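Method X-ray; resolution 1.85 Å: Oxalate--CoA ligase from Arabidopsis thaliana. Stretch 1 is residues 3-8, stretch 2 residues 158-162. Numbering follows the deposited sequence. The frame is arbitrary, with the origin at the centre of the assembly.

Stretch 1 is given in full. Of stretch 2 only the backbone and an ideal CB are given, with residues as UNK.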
# COMPACT_ATOMS: atom_id res chain seq x y z
N SER A 3 10.42 15.21 -12.98
CA SER A 3 9.45 15.50 -14.04
C SER A 3 8.07 15.50 -13.36
O SER A 3 7.89 14.89 -12.25
CB SER A 3 9.51 14.43 -15.15
OG SER A 3 8.44 14.53 -16.11
N ASP A 4 7.08 16.07 -14.03
CA ASP A 4 5.72 16.09 -13.46
C ASP A 4 4.84 15.01 -14.11
O ASP A 4 3.59 15.02 -14.02
CB ASP A 4 5.12 17.49 -13.60
CG ASP A 4 5.16 18.03 -15.04
OD1 ASP A 4 5.87 17.49 -15.92
OD2 ASP A 4 4.50 19.09 -15.25
N THR A 5 5.48 14.08 -14.87
CA THR A 5 4.77 12.84 -15.26
C THR A 5 5.64 11.64 -14.86
O THR A 5 6.87 11.71 -14.89
CB THR A 5 4.44 12.77 -16.78
OG1 THR A 5 5.63 12.56 -17.52
CG2 THR A 5 3.75 14.06 -17.31
N LEU A 6 4.99 10.54 -14.55
CA LEU A 6 5.77 9.36 -14.20
C LEU A 6 6.52 8.85 -15.42
O LEU A 6 7.70 8.49 -15.33
CB LEU A 6 4.85 8.26 -13.65
CG LEU A 6 5.60 6.96 -13.36
CD1 LEU A 6 6.65 7.19 -12.29
CD2 LEU A 6 4.56 5.93 -13.00
N SER A 7 5.84 8.83 -16.57
CA SER A 7 6.54 8.35 -17.77
C SER A 7 7.78 9.21 -18.08
O SER A 7 8.86 8.69 -18.43
CB SER A 7 5.58 8.32 -18.95
OG SER A 7 4.54 7.37 -18.69
N GLY A 8 7.64 10.53 -17.94
CA GLY A 8 8.80 11.41 -18.14
C GLY A 8 9.96 11.23 -17.18
O GLY A 8 11.17 11.23 -17.53
N UNK A 158 2.87 11.91 -26.40
CA UNK A 158 3.25 12.83 -25.34
C UNK A 158 2.41 12.53 -24.08
O UNK A 158 1.18 12.47 -24.17
CB UNK A 158 3.06 14.28 -25.79
N UNK A 159 3.06 12.30 -22.95
CA UNK A 159 2.29 12.08 -21.73
C UNK A 159 2.01 13.40 -21.02
O UNK A 159 2.94 14.12 -20.68
CB UNK A 159 3.03 11.12 -20.79
N UNK A 160 0.74 13.67 -20.76
CA UNK A 160 0.30 14.89 -20.11
C UNK A 160 0.15 14.65 -18.61
O UNK A 160 -0.37 13.65 -18.22
CB UNK A 160 -1.02 15.38 -20.72
N UNK A 161 0.56 15.62 -17.78
CA UNK A 161 0.40 15.47 -16.33
C UNK A 161 -1.08 15.21 -15.98
O UNK A 161 -1.32 14.45 -15.06
CB UNK A 161 0.91 16.72 -15.61
N UNK A 162 -2.04 15.74 -16.73
CA UNK A 162 -3.42 15.50 -16.31
C UNK A 162 -4.03 14.27 -16.94
O UNK A 162 -5.20 14.00 -16.73
CB UNK A 162 -4.29 16.72 -16.64

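At position 158 the ideal CB finds nothing of stretch 1 within 5.5 Å. The backbone is extended, with phi/psi of -110/126. Such angles suit beta-branched residues but exclude little else. With no atom of stretch 1 nearby, that stretch sets no preference. The residue is Val-158, with chi1 in the t well. It makes no contact with stretch 1.

At position 159 CA-to-CB points toward stretch 1. The ideal CB lies 4.2 Å from Ser-7 CB and 4.4 Å from Thr-5 OG1. This is the start of the helix. Thr-5 is its N-cap, and Thr-5 OG1 already accepts from Gly-8 N at 2.9 Å. A small or medium side chain would fit beside this turn. Ser, Thr, Asn, Asp or Val would all be reasonable, and phi/psi of -89/125 is permissive. The residue is Asn-159, with chi1 in the m well. Its OD1 packs 3.3 Å from Ser-7 CB. This is a close packing contact with a carbon, not a hydrogen bond. Both ends of the amide, OD1 and ND2, are hydrogen-bonded elsewhere in the structure. The backbone contributes too: Asn-159 O lies 3.5 Å from Thr-5 CG2.

At position 160 CA-to-CB points away from stretch 1, and nothing of that stretch is within 5.5 Å of the ideal CB. Phi/psi of -95/140 is again extended. Polar, charged or aromatic residues could all be accommodated as far as stretch 1 is concerned. The residue is His-160, with chi1 in the m well. Its side chain makes no contact with stretch 1, while His-160 C lies 3.9 Å from Thr-5 CG2.

At position 161 CA-to-CB points sideways. The ideal CB is 3.5 Å from Asp-4 O and 4.2 Å from Thr-5 CG2. The Thr-5 methyl offers an apolar surface, and the Asp-4 carboxylate is also nearby. The backbone N is 3.6 Å from Thr-5 CG2 and has no hydrogen bond to stretch 1. Phi of -56 is compatible with proline. Ala or another compact residue would also suit, but a ring closing back on N could cover the methyl. The residue is Pro-161, with a C-gamma exo pucker. Its CD lies 3.8 Å from Thr-5 CG2, and its CG lies 3.6 Å from Asp-4 OD2. The ring thus touches both side chains through van der Waals contact.

At position 162 CA-to-CB points away from stretch 1, which has nothing within 5.5 Å of the ideal CB. Stretch 1 sets no preference, so many residues would serve. The residue is Asp-162, with chi1 in the p well and no contact with stretch 1.

Stretch 2, residues 158-162: VNHPD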
# COMPACT_ATOMS: atom_id res chain seq x y z
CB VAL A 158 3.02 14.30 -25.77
CG1 VAL A 158 3.31 15.25 -24.63
CG2 VAL A 158 3.93 14.62 -26.96
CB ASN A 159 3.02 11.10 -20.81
CG ASN A 159 3.33 9.78 -21.53
OD1 ASN A 159 4.49 9.49 -21.87
ND2 ASN A 159 2.28 8.97 -21.74
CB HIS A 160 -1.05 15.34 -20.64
CG HIS A 160 -1.06 15.57 -22.12
ND1 HIS A 160 -1.88 16.49 -22.70
CD2 HIS A 160 -0.37 14.98 -23.12
CE1 HIS A 160 -1.70 16.47 -24.01
NE2 HIS A 160 -0.81 15.55 -24.30
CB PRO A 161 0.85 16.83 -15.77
CG PRO A 161 1.82 17.32 -16.77
CD PRO A 161 1.28 16.86 -18.14
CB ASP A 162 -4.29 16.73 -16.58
CG ASP A 162 -4.66 16.90 -18.04
OD1 ASP A 162 -5.83 17.28 -18.35
OD2 ASP A 162 -3.77 16.69 -18.90
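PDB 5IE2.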